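Local structure of hydrogenase maturation factor (Thermoanaerobacter tengcongensis, 3VTH) at residues L546-I551 with M597-D602. The protein probably transfers the carbamoyl group of carbamoyl phosphate, at the expense of ATP, to the C-terminal cysteine of HypE during [NiFe]-hydrogenase maturation. Residues are numbered along the deposited sequence; the frame is centred on the assembly and turned at random.
With AP2 (phosphomethylphosphonic acid adenosyl ester), chain H.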
# COMPACT_ATOMS: atom_id res chain seq x y z
N LEU A 546 -11.41 -19.98 15.33
CA LEU A 546 -11.76 -19.54 16.69
C LEU A 546 -10.58 -18.99 17.47
O LEU A 546 -10.72 -18.01 18.20
CB LEU A 546 -12.39 -20.69 17.49
CG LEU A 546 -13.79 -21.24 17.16
CD1 LEU A 546 -14.21 -22.25 18.23
CD2 LEU A 546 -14.84 -20.14 17.02
N ALA A 547 -9.41 -19.61 17.31
CA ALA A 547 -8.21 -19.21 18.06
C ALA A 547 -7.60 -17.90 17.57
O ALA A 547 -6.89 -17.22 18.32
CB ALA A 547 -7.17 -20.34 18.08
N ILE A 548 -7.88 -17.53 16.32
CA ILE A 548 -7.49 -16.23 15.78
C ILE A 548 -7.89 -15.09 16.73
O ILE A 548 -7.06 -14.25 17.09
CB ILE A 548 -8.07 -15.98 14.34
CG1 ILE A 548 -7.47 -16.94 13.29
CG2 ILE A 548 -7.96 -14.50 13.92
CD1 ILE A 548 -5.95 -17.13 13.34
N LYS A 549 -9.16 -15.07 17.14
CA LYS A 549 -9.67 -14.02 18.03
C LYS A 549 -9.69 -14.37 19.53
O LYS A 549 -9.48 -13.48 20.37
CB LYS A 549 -11.03 -13.50 17.55
CG LYS A 549 -10.89 -12.56 16.32
CD LYS A 549 -12.15 -12.49 15.45
CE LYS A 549 -13.37 -12.01 16.24
NZ LYS A 549 -14.50 -11.67 15.34
N LYS A 550 -9.94 -15.63 19.87
CA LYS A 550 -9.84 -16.07 21.27
C LYS A 550 -8.43 -16.59 21.54
O LYS A 550 -8.19 -17.80 21.56
CB LYS A 550 -10.91 -17.12 21.59
CG LYS A 550 -12.34 -16.58 21.55
CD LYS A 550 -13.27 -17.39 22.42
CE LYS A 550 -14.53 -16.60 22.77
NZ LYS A 550 -14.94 -16.85 24.19
N ILE A 551 -7.49 -15.67 21.75
CA ILE A 551 -6.07 -16.00 21.77
C ILE A 551 -5.60 -16.79 22.99
O ILE A 551 -4.52 -17.36 22.97
CB ILE A 551 -5.15 -14.77 21.54
CG1 ILE A 551 -5.16 -13.83 22.75
CG2 ILE A 551 -5.52 -14.03 20.23
CD1 ILE A 551 -4.13 -12.70 22.64
N MET A 597 5.04 -17.22 13.66
CA MET A 597 5.49 -16.10 14.49
C MET A 597 4.31 -15.30 15.02
O MET A 597 4.32 -14.83 16.16
CB MET A 597 6.48 -15.21 13.71
CG MET A 597 7.20 -14.13 14.58
SD MET A 597 8.06 -14.81 16.02
CE MET A 597 9.21 -15.96 15.25
N GLY A 598 3.27 -15.17 14.21
CA GLY A 598 2.03 -14.49 14.66
C GLY A 598 1.38 -15.15 15.87
O GLY A 598 1.00 -14.47 16.84
N ARG A 599 1.23 -16.48 15.82
CA ARG A 599 0.64 -17.21 16.93
C ARG A 599 1.56 -17.19 18.15
O ARG A 599 1.08 -17.16 19.29
CB ARG A 599 0.27 -18.66 16.55
CG ARG A 599 -0.75 -18.83 15.38
CD ARG A 599 -2.16 -18.26 15.64
NE ARG A 599 -2.16 -16.80 15.69
CZ ARG A 599 -2.24 -16.00 14.62
NH1 ARG A 599 -2.37 -16.50 13.39
NH2 ARG A 599 -2.19 -14.68 14.79
N PHE A 600 2.87 -17.25 17.91
CA PHE A 600 3.86 -17.13 19.00
C PHE A 600 3.62 -15.81 19.75
O PHE A 600 3.48 -15.79 20.99
CB PHE A 600 5.30 -17.23 18.45
CG PHE A 600 6.37 -17.55 19.49
CD1 PHE A 600 6.08 -17.73 20.84
CD2 PHE A 600 7.71 -17.61 19.08
CE1 PHE A 600 7.10 -18.02 21.78
CE2 PHE A 600 8.74 -17.89 20.01
CZ PHE A 600 8.42 -18.09 21.37
N PHE A 601 3.54 -14.70 19.00
CA PHE A 601 3.20 -13.40 19.60
C PHE A 601 1.88 -13.44 20.36
O PHE A 601 1.81 -12.95 21.49
CB PHE A 601 3.16 -12.29 18.54
CG PHE A 601 4.48 -11.57 18.38
CD1 PHE A 601 4.61 -10.24 18.80
CD2 PHE A 601 5.58 -12.21 17.82
CE1 PHE A 601 5.83 -9.56 18.65
CE2 PHE A 601 6.81 -11.54 17.67
CZ PHE A 601 6.93 -10.21 18.10
N ASP A 602 0.84 -14.05 19.77
CA ASP A 602 -0.47 -14.13 20.46
C ASP A 602 -0.39 -14.93 21.76
O ASP A 602 -1.00 -14.56 22.76
CB ASP A 602 -1.55 -14.72 19.55
CG ASP A 602 -2.00 -13.76 18.45
OD1 ASP A 602 -1.64 -12.56 18.50
OD2 ASP A 602 -2.70 -14.23 17.53
PB AP2 H . -0.87 -14.29 6.94
O1B AP2 H . -0.43 -14.41 8.37
O2B AP2 H . 0.13 -14.68 5.90
O3B AP2 H . -2.26 -14.85 6.72
C3A AP2 H . -1.09 -12.50 6.75
PA AP2 H . 0.43 -11.52 6.84
O1A AP2 H . -0.08 -10.16 6.40
O2A AP2 H . 1.65 -12.11 6.17
O5' AP2 H . 0.80 -11.49 8.42
C5' AP2 H . -0.05 -10.75 9.28
C4' AP2 H . 0.30 -11.21 10.68
O4' AP2 H . 1.56 -10.65 11.06
C3' AP2 H . -0.68 -10.71 11.72
O3' AP2 H . -1.86 -11.51 11.73
C2' AP2 H . 0.17 -10.84 12.97
O2' AP2 H . 0.09 -12.21 13.38
C1' AP2 H . 1.58 -10.48 12.48
N9 AP2 H . 1.85 -9.08 12.90
C8 AP2 H . 1.21 -7.95 12.48
N7 AP2 H . 1.68 -6.84 13.11
C5 AP2 H . 2.66 -7.25 13.95
C6 AP2 H . 3.57 -6.60 14.92
N6 AP2 H . 3.55 -5.26 15.12
N1 AP2 H . 4.43 -7.40 15.61
C2 AP2 H . 4.49 -8.74 15.42
N3 AP2 H . 3.67 -9.39 14.56
C4 AP2 H . 2.76 -8.71 13.82
O HOH W 1 -4.24 -16.39 18.07
O HOH W 2 -4.84 -12.88 16.65
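Ile548 and Ile551 set methyl groups against polar groups of Arg599 and Asp602, in van der Waals packing between 546-551 and 597-602, the start of helix 597-607. Ile548 lays CD1 over one face of the Arg599 guanidinium, 3.6 Å from NH1. Ile551 crosses the Asp602 side chain at about a right angle: CG2 lies 3.9 Å from OD2, while CD1, with CG1 between backbone N and carbonyl carbon (chi1 71°), reaches the Asp602 backbone O at 3.6 Å. No direct hydrogen bond joins the segments; two waters do so. One donates to Ala547 O and Asp602 OD2 (2.7 Å to the latter), the other links Ile548 O to the same OD2. Within the helix, Arg599, bent at chi2 and chi3, grips Asp602 OD2 side-on through NE (3.2 Å) and NH2 (2.8 Å), both from one face of the carboxylate; this salt bridge holds the guanidinium with one face against Ile548 CD1. A leucine in place of Arg599 would probably leave the buried Asp602 carboxylate without its charged mate and Ile548 CD1 without its flat partner. Gly598 CA lies 3.3 Å from AP2 O2', and Phe601 turns a ring face to adenine C2 (3.6 Å to CE1). With Arg599, they line the nucleotide pocket of the Kae1-like, actin-ATPase-clan domain; 546-551 packs against Arg599 and Asp602.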